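Local coordinates for protein alpha-galacturonidase (PDB 3FEF) that hydrolyses alpha-1,4-linked oligogalacturonates, releasing alpha-D-galacturonate, as a family 4 glycoside hydrolase that depends on NAD(+) and manganese, at residues Y39-F43 / A65-L69; A46-E50 / R62-V66; K70-A76 / A132-A137. The contacts are given in a common frame with arbitrary orientation. Numbering follows the deposited sequence.

All three contacts lie in the Rossmann-type, NAD-binding part of the chain; strand 61-66 serves contacts 1 and 2 and leads into the helix of contact 3. Contacts 1 and 2, centred about 9 Å apart, share Ala65 and Val66, and Asp40 of one packs on Ala46 of the other (CB to CB, 4.0 Å). Contact 3 is centred about 13 Å from contact 1 and about 17 Å from contact 2; Val66 CG2 lies 3.8 Å from Ala72 N, and Leu69 CD1 3.8 Å from Ala132 CB. Contacts 1 and 2 fall largely within the range that probably binds NAD(+). Cys169 and His206, which bind the magnesium ion seen here at the manganese site, belong to none.

Contact 1. Residues Y39-F43 / A65-L69; sequences YDLDF and AVSTL
An aromatic ring laid against the backbone of the link into helix 69-73 dominates this contact, which has no hydrogen bond between its segments. It occurs at the C-terminal ends of neighbouring parallel strands, 34-39 and 61-66, of a Rossmann-type sheet. Tyr39 (phi/psi -119/137) faces Val66, CA to CA 5.4 Å, and its t rotamer, with chi2 near 84°, carries the ring over that link: Leu69 N lies over one face and Ser67 O at the edge, 3.5 and 3.3 Å from Tyr39 CE1, which is also 3.3 Å from Thr68 CA. Tyr39 CB meets Val66 CG2 and Tyr39 CE2 meets Leu69 CG, both at 4.1 Å. Beyond the strand, Asp40 OD1 accepts from Asp42 N (2.9 Å), an Asx turn, while Asp40 OD2 binds Gly14 N. Asp40 is placed like the acidic residue after the second strand that commonly binds the adenosine ribose in NAD-binding Rossmann folds. Asp42 then N-caps helix 43-53. There Phe43, also t, returns to strand 61-66, its CZ 3.8 Å from Ala65 CB.

Contact 2. Residues A46-E50 / R62-V66; sequences AQKNE and RYEAV
Ala46 sits in the first half of helix 43-53, with helical phi/psi of -63/-40 and its CA-to-CB bond directed at strand 61-66. The short segments run almost antiparallel, at 167° between N-to-C directions, and their axes approach to 7.0 Å. Such closeness depends on small residues: Ala46 CB meets Ala65 CB at 4.0 Å, and Ala46 C comes to 3.8 Å from the same methyl. One residue on, Gln47 offers mainly its backbone. Its N lies 3.8 Å from Ala65 CB and its CA pairs with that of Ala65 at 5.2 Å, while its CA-to-CB bond points away from the strand. This is the beta-alpha-beta crossover of the Rossmann-type domain, in which strand 34-39, helix 43-53 and strand 61-66 follow one another, and the helix covers an edge strand of the parallel sheet within this chain. Lys48 looks away from the strand and forms a salt bridge with Glu310. Asn49 points sideways; its ND2 binds the backbone oxygens of Gly13 and Ser15, and its OD1 accepts from Arg20, tying the helix to the loop after the first strand and to helix 18-28. Glu50, whose N closes a helical bond to Ala46 O (2.9 Å), stands opposite Tyr63, with 5.2 Å between their CA atoms. Its t,t side chain turns back along the extended strand: Glu50 CG passes Tyr63 O at 3.4 Å, and Glu50 OE1 accepts a hydrogen bond from Ala65 N at 2.9 Å, with a nearly straight N-H...O angle of 160°.

Contact 3. Residues K70-A76 / A132-A137; sequences KKALSAA and AIRDYA
Leu73, at the last turn of helix 69-73, is the knob of this contact, and the final turns of helix 112-136 supply the hollow. With chi1 m and chi2 t, its side chain reaches across so that CD1 lies 3.4 Å from Ala132 C and 3.5 Å from Ala132 CB, the small side chain leaving room for the methyl. Leu73 CD2 meets Ile133 CG1 at 4.2 Å, while Leu73 CB rests on Tyr136 CB at 3.8 Å. Tyr136 is the bump in return. Its m rotamer stands the ring beside Leu73, whose CD1 is at the ring edge, and the aliphatic start of Lys70 lies over one face, with Lys70 CB 3.9 Å from Tyr136 CE2 and Lys70 CG 4.0 Å from the ring centroid, 11° off the normal, a CH-pi contact. The two helices end side by side, with Ser74 CA and Tyr136 CA 5.3 Å apart. Past the first, a type II turn from Leu73 to Ala76 bends the chain; Ala75 takes positive phi (64/16), and Ala76 N binds Leu73 O at 2.8 Å. Past the second, Ala137 leaves helical geometry (-154/48) and sets its methyl against the turn, Ala137 CB lying 3.6 Å from Leu73 O and 4.5 Å from Ala76 CB. No hydrogen bond crosses between the segments. Both helices pack on one side of the parallel Rossmann-type sheet, 69-73 in the crossover from edge strand 61-66 to central strand 78-81 that joins its two halves; Leu73 and Ala76 touch Ala9 of strand 6-11, and Lys7 NZ hydrogen-bonds to Ala72 O and Ser74 O.

Contact 1. Residues Y39-F43 / A65-L69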
loop_
_atom_site.group_PDB
_atom_site.type_symbol
_atom_site.label_atom_id
_atom_site.label_comp_id
_atom_site.label_asym_id
_atom_site.label_seq_id
_atom_site.Cartn_x
_atom_site.Cartn_y
_atom_site.Cartn_z
ATOM N N TYR A 39 33.729 12.468 20.683
ATOM C CA TYR A 39 32.961 13.517 21.344
ATOM C C TYR A 39 32.093 12.956 22.458
ATOM O O TYR A 39 31.437 11.922 22.294
ATOM C CB TYR A 39 32.093 14.290 20.350
ATOM C CG TYR A 39 31.179 15.262 21.043
ATOM C CD1 TYR A 39 31.630 16.527 21.410
ATOM C CD2 TYR A 39 29.870 14.903 21.368
ATOM C CE1 TYR A 39 30.803 17.412 22.067
ATOM C CE2 TYR A 39 29.027 15.788 22.030
ATOM C CZ TYR A 39 29.504 17.044 22.372
ATOM O OH TYR A 39 28.678 17.938 23.023
ATOM N N ASP A 40 32.073 13.659 23.587
ATOM C CA ASP A 40 31.311 13.229 24.749
ATOM C C ASP A 40 31.072 14.410 25.681
ATOM O O ASP A 40 31.975 15.212 25.916
ATOM C CB ASP A 40 32.063 12.119 25.489
ATOM C CG ASP A 40 31.159 11.322 26.427
ATOM O OD1 ASP A 40 30.466 11.947 27.258
ATOM O OD2 ASP A 40 31.145 10.072 26.328
ATOM N N LEU A 41 29.863 14.514 26.217
ATOM C CA LEU A 41 29.551 15.575 27.171
ATOM C C LEU A 41 30.603 15.570 28.275
ATOM O O LEU A 41 31.021 16.622 28.751
ATOM C CB LEU A 41 28.158 15.377 27.769
ATOM C CG LEU A 41 26.987 15.479 26.784
ATOM C CD1 LEU A 41 25.652 15.193 27.484
ATOM C CD2 LEU A 41 26.975 16.866 26.116
ATOM N N ASP A 42 31.034 14.378 28.667
ATOM C CA ASP A 42 32.075 14.233 29.672
ATOM C C ASP A 42 33.447 14.125 28.996
ATOM O O ASP A 42 33.888 13.029 28.622
ATOM C CB ASP A 42 31.813 12.988 30.513
ATOM C CG ASP A 42 32.950 12.688 31.475
ATOM O OD1 ASP A 42 33.981 13.389 31.422
ATOM O OD2 ASP A 42 32.826 11.748 32.277
ATOM N N PHE A 43 34.109 15.266 28.831
ATOM C CA PHE A 43 35.339 15.324 28.051
ATOM C C PHE A 43 36.447 14.507 28.689
ATOM O O PHE A 43 37.334 13.996 28.001
ATOM C CB PHE A 43 35.801 16.766 27.860
ATOM C CG PHE A 43 37.037 16.894 27.020
ATOM C CD1 PHE A 43 38.295 16.783 27.594
ATOM C CD2 PHE A 43 36.945 17.123 25.656
ATOM C CE1 PHE A 43 39.441 16.907 26.820
ATOM C CE2 PHE A 43 38.089 17.244 24.879
ATOM C CZ PHE A 43 39.337 17.133 25.461
ATOM N N ALA A 65 40.182 13.454 21.234
ATOM C CA ALA A 65 39.015 13.983 21.964
ATOM C C ALA A 65 38.707 15.419 21.541
ATOM O O ALA A 65 39.571 16.280 21.608
ATOM C CB ALA A 65 39.255 13.930 23.452
ATOM N N VAL A 66 37.479 15.676 21.102
ATOM C CA VAL A 66 37.081 17.014 20.654
ATOM C C VAL A 66 35.918 17.535 21.496
ATOM O O VAL A 66 35.176 16.755 22.099
ATOM C CB VAL A 66 36.678 17.033 19.158
ATOM C CG1 VAL A 66 37.852 16.617 18.272
ATOM C CG2 VAL A 66 35.471 16.136 18.930
ATOM N N SER A 67 35.746 18.853 21.513
ATOM C CA SER A 67 34.892 19.503 22.501
ATOM C C SER A 67 33.468 19.745 22.040
ATOM O O SER A 67 32.605 20.023 22.861
ATOM C CB SER A 67 35.498 20.840 22.920
ATOM O OG SER A 67 35.778 21.616 21.764
ATOM N N THR A 68 33.216 19.655 20.737
ATOM C CA THR A 68 31.866 19.885 20.233
ATOM C C THR A 68 31.473 18.917 19.114
ATOM O O THR A 68 32.344 18.355 18.445
ATOM C CB THR A 68 31.718 21.317 19.708
ATOM O OG1 THR A 68 32.586 21.483 18.593
ATOM C CG2 THR A 68 32.068 22.344 20.795
ATOM N N LEU A 69 30.161 18.746 18.925
ATOM C CA LEU A 69 29.591 17.909 17.884
ATOM C C LEU A 69 30.079 18.333 16.507
ATOM O O LEU A 69 30.499 17.499 15.688
ATOM C CB LEU A 69 28.067 18.033 17.890
ATOM C CG LEU A 69 27.139 17.049 18.604
ATOM C CD1 LEU A 69 25.690 17.501 18.432
ATOM C CD2 LEU A 69 27.326 15.624 18.062
#

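Contact 2. Residues A46-E50 / R62-V66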
loop_
_atom_site.group_PDB
_atom_site.type_symbol
_atom_site.label_atom_id
_atom_site.label_comp_id
_atom_site.label_asym_id
_atom_site.label_seq_id
_atom_site.Cartn_x
_atom_site.Cartn_y
_atom_site.Cartn_z
ATOM N N ALA A 46 36.345 11.080 27.333
ATOM C CA ALA A 46 36.758 11.029 25.940
ATOM C C ALA A 46 38.280 11.143 25.867
ATOM O O ALA A 46 38.924 10.457 25.079
ATOM C CB ALA A 46 36.085 12.140 25.134
ATOM N N GLN A 47 38.844 12.010 26.703
ATOM C CA GLN A 47 40.287 12.253 26.710
ATOM C C GLN A 47 41.047 10.978 27.067
ATOM O O GLN A 47 42.088 10.672 26.488
ATOM C CB GLN A 47 40.634 13.384 27.690
ATOM C CG GLN A 47 42.041 13.959 27.526
ATOM C CD GLN A 47 42.299 15.152 28.436
ATOM O OE1 GLN A 47 41.871 15.172 29.590
ATOM N NE2 GLN A 47 43.002 16.150 27.918
ATOM N N LYS A 48 40.509 10.232 28.020
ATOM C CA LYS A 48 41.086 8.954 28.405
ATOM C C LYS A 48 41.011 7.885 27.303
ATOM O O LYS A 48 41.959 7.126 27.101
ATOM C CB LYS A 48 40.428 8.459 29.687
ATOM C CG LYS A 48 40.836 9.280 30.904
ATOM C CD LYS A 48 40.053 8.861 32.122
ATOM C CE LYS A 48 40.354 9.783 33.291
ATOM N NZ LYS A 48 39.657 9.321 34.515
ATOM N N ASN A 49 39.888 7.814 26.601
ATOM C CA ASN A 49 39.807 6.952 25.431
ATOM C C ASN A 49 40.762 7.403 24.338
ATOM O O ASN A 49 41.234 6.601 23.530
ATOM C CB ASN A 49 38.380 6.913 24.889
ATOM C CG ASN A 49 37.553 5.837 25.541
ATOM O OD1 ASN A 49 38.098 4.879 26.074
ATOM N ND2 ASN A 49 36.228 5.988 25.508
ATOM N N GLU A 50 41.041 8.697 24.296
ATOM C CA GLU A 50 41.964 9.195 23.293
ATOM C C GLU A 50 43.372 8.674 23.573
ATOM O O GLU A 50 44.094 8.298 22.657
ATOM C CB GLU A 50 41.952 10.716 23.252
ATOM C CG GLU A 50 43.051 11.291 22.416
ATOM C CD GLU A 50 43.472 12.657 22.903
ATOM O OE1 GLU A 50 42.759 13.651 22.618
ATOM O OE2 GLU A 50 44.523 12.731 23.576
ATOM N N ARG A 62 44.481 7.384 14.459
ATOM C CA ARG A 62 44.766 8.468 15.376
ATOM C C ARG A 62 43.476 8.951 16.037
ATOM O O ARG A 62 42.501 9.297 15.359
ATOM C CB ARG A 62 45.476 9.614 14.654
ATOM C CG ARG A 62 45.481 10.949 15.418
ATOM C CD ARG A 62 46.852 11.607 15.334
ATOM N NE ARG A 62 46.831 12.946 14.738
ATOM C CZ ARG A 62 47.924 13.691 14.533
ATOM N NH1 ARG A 62 49.127 13.225 14.875
ATOM N NH2 ARG A 62 47.826 14.906 13.987
ATOM N N TYR A 63 43.473 8.954 17.361
ATOM C CA TYR A 63 42.317 9.367 18.125
ATOM C C TYR A 63 42.510 10.778 18.640
ATOM O O TYR A 63 43.605 11.148 19.017
ATOM C CB TYR A 63 42.124 8.423 19.303
ATOM C CG TYR A 63 41.706 7.042 18.879
ATOM C CD1 TYR A 63 42.650 6.107 18.449
ATOM C CD2 TYR A 63 40.362 6.676 18.880
ATOM C CE1 TYR A 63 42.265 4.843 18.060
ATOM C CE2 TYR A 63 39.971 5.408 18.483
ATOM C CZ TYR A 63 40.923 4.505 18.076
ATOM O OH TYR A 63 40.528 3.252 17.691
ATOM N N GLU A 64 41.434 11.559 18.634
ATOM C CA GLU A 64 41.441 12.899 19.194
ATOM C C GLU A 64 40.117 13.182 19.929
ATOM O O GLU A 64 39.043 13.167 19.312
ATOM C CB GLU A 64 41.664 13.928 18.075
ATOM C CG GLU A 64 42.036 15.326 18.568
ATOM C CD GLU A 64 41.660 16.451 17.586
ATOM O OE1 GLU A 64 41.347 16.167 16.401
ATOM O OE2 GLU A 64 41.669 17.633 18.016
ATOM N N ALA A 65 40.182 13.454 21.234
ATOM C CA ALA A 65 39.015 13.983 21.964
ATOM C C ALA A 65 38.707 15.419 21.541
ATOM O O ALA A 65 39.571 16.280 21.608
ATOM C CB ALA A 65 39.255 13.930 23.452
ATOM N N VAL A 66 37.479 15.676 21.102
ATOM C CA VAL A 66 37.081 17.014 20.654
ATOM C C VAL A 66 35.918 17.535 21.496
ATOM O O VAL A 66 35.176 16.755 22.099
ATOM C CB VAL A 66 36.678 17.033 19.158
ATOM C CG1 VAL A 66 37.852 16.617 18.272
ATOM C CG2 VAL A 66 35.471 16.136 18.930
#

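Contact 3. Residues K70-A76 / A132-A137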
loop_
_atom_site.group_PDB
_atom_site.type_symbol
_atom_site.label_atom_id
_atom_site.label_comp_id
_atom_site.label_asym_id
_atom_site.label_seq_id
_atom_site.Cartn_x
_atom_site.Cartn_y
_atom_site.Cartn_z
ATOM N N LYS A 70 29.987 19.632 16.242
ATOM C CA LYS A 70 30.381 20.173 14.953
ATOM C C LYS A 70 31.793 19.747 14.566
ATOM O O LYS A 70 32.041 19.380 13.434
ATOM C CB LYS A 70 30.295 21.700 14.968
ATOM C CG LYS A 70 31.007 22.369 13.804
ATOM C CD LYS A 70 30.795 23.872 13.848
ATOM C CE LYS A 70 31.061 24.520 12.496
ATOM N NZ LYS A 70 30.875 26.000 12.605
ATOM N N LYS A 71 32.718 19.811 15.507
ATOM C CA LYS A 71 34.093 19.437 15.227
ATOM C C LYS A 71 34.225 17.930 14.987
ATOM O O LYS A 71 34.951 17.504 14.105
ATOM C CB LYS A 71 34.990 19.878 16.374
ATOM C CG LYS A 71 36.171 20.757 15.946
ATOM C CD LYS A 71 36.535 21.760 17.052
ATOM C CE LYS A 71 36.294 21.159 18.438
ATOM N NZ LYS A 71 36.334 22.179 19.537
ATOM N N ALA A 72 33.516 17.129 15.774
ATOM C CA ALA A 72 33.483 15.686 15.552
ATOM C C ALA A 72 32.975 15.357 14.148
ATOM O O ALA A 72 33.567 14.541 13.450
ATOM C CB ALA A 72 32.623 15.001 16.597
ATOM N N LEU A 73 31.912 16.035 13.729
ATOM C CA LEU A 73 31.186 15.661 12.519
ATOM C C LEU A 73 31.839 16.154 11.223
ATOM O O LEU A 73 31.754 15.498 10.189
ATOM C CB LEU A 73 29.731 16.132 12.597
ATOM C CG LEU A 73 28.838 15.531 13.702
ATOM C CD1 LEU A 73 27.478 16.176 13.681
ATOM C CD2 LEU A 73 28.676 14.008 13.587
ATOM N N SER A 74 32.494 17.304 11.269
ATOM C CA SER A 74 32.955 17.904 10.037
ATOM C C SER A 74 33.845 16.925 9.276
ATOM O O SER A 74 34.774 16.353 9.840
ATOM C CB SER A 74 33.685 19.226 10.306
ATOM O OG SER A 74 35.018 18.975 10.712
ATOM N N ALA A 75 33.534 16.725 7.999
ATOM C CA ALA A 75 34.271 15.801 7.143
ATOM C C ALA A 75 34.189 14.331 7.573
ATOM O O ALA A 75 34.996 13.520 7.140
ATOM C CB ALA A 75 35.734 16.239 7.029
ATOM N N ALA A 76 33.248 13.975 8.432
ATOM C CA ALA A 76 33.161 12.586 8.892
ATOM C C ALA A 76 32.597 11.657 7.808
ATOM O O ALA A 76 31.664 12.029 7.112
ATOM C CB ALA A 76 32.316 12.503 10.154
ATOM N N ALA A 132 22.510 17.944 13.642
ATOM C CA ALA A 132 23.954 18.185 13.511
ATOM C C ALA A 132 24.551 17.391 12.360
ATOM O O ALA A 132 25.326 17.912 11.555
ATOM C CB ALA A 132 24.669 17.842 14.822
ATOM N N ILE A 133 24.198 16.111 12.290
ATOM C CA ILE A 133 24.579 15.283 11.152
ATOM C C ILE A 133 24.073 15.905 9.857
ATOM O O ILE A 133 24.805 15.999 8.877
ATOM C CB ILE A 133 24.018 13.867 11.313
ATOM C CG1 ILE A 133 24.693 13.191 12.501
ATOM C CG2 ILE A 133 24.195 13.061 10.028
ATOM C CD1 ILE A 133 23.998 11.948 12.953
ATOM N N ARG A 134 22.816 16.334 9.844
ATOM C CA ARG A 134 22.290 17.035 8.668
ATOM C C ARG A 134 23.134 18.264 8.322
ATOM O O ARG A 134 23.401 18.533 7.156
ATOM C CB ARG A 134 20.864 17.520 8.911
ATOM C CG ARG A 134 20.234 18.169 7.670
ATOM C CD ARG A 134 18.847 18.675 7.976
ATOM N NE ARG A 134 18.918 19.750 8.959
ATOM C CZ ARG A 134 17.886 20.189 9.672
ATOM N NH1 ARG A 134 16.695 19.629 9.533
ATOM N NH2 ARG A 134 18.052 21.184 10.534
ATOM N N ASP A 135 23.534 19.015 9.341
ATOM C CA ASP A 135 24.239 20.268 9.109
ATOM C C ASP A 135 25.688 20.010 8.695
ATOM O O ASP A 135 26.167 20.608 7.760
ATOM C CB ASP A 135 24.188 21.163 10.353
ATOM C CG ASP A 135 22.774 21.650 10.680
ATOM O OD1 ASP A 135 21.920 21.691 9.773
ATOM O OD2 ASP A 135 22.515 21.994 11.857
ATOM N N TYR A 136 26.376 19.089 9.360
ATOM C CA TYR A 136 27.820 18.942 9.121
ATOM C C TYR A 136 28.302 17.706 8.379
ATOM O O TYR A 136 29.433 17.683 7.937
ATOM C CB TYR A 136 28.579 19.083 10.442
ATOM C CG TYR A 136 28.094 20.279 11.219
ATOM C CD1 TYR A 136 28.274 21.567 10.718
ATOM C CD2 TYR A 136 27.411 20.125 12.416
ATOM C CE1 TYR A 136 27.812 22.659 11.402
ATOM C CE2 TYR A 136 26.939 21.221 13.110
ATOM C CZ TYR A 136 27.146 22.488 12.593
ATOM O OH TYR A 136 26.689 23.592 13.267
ATOM N N ALA A 137 27.474 16.675 8.240
ATOM C CA ALA A 137 27.953 15.425 7.652
ATOM C C ALA A 137 26.807 14.666 7.010
ATOM O O ALA A 137 26.618 13.472 7.254
ATOM C CB ALA A 137 28.629 14.581 8.717
#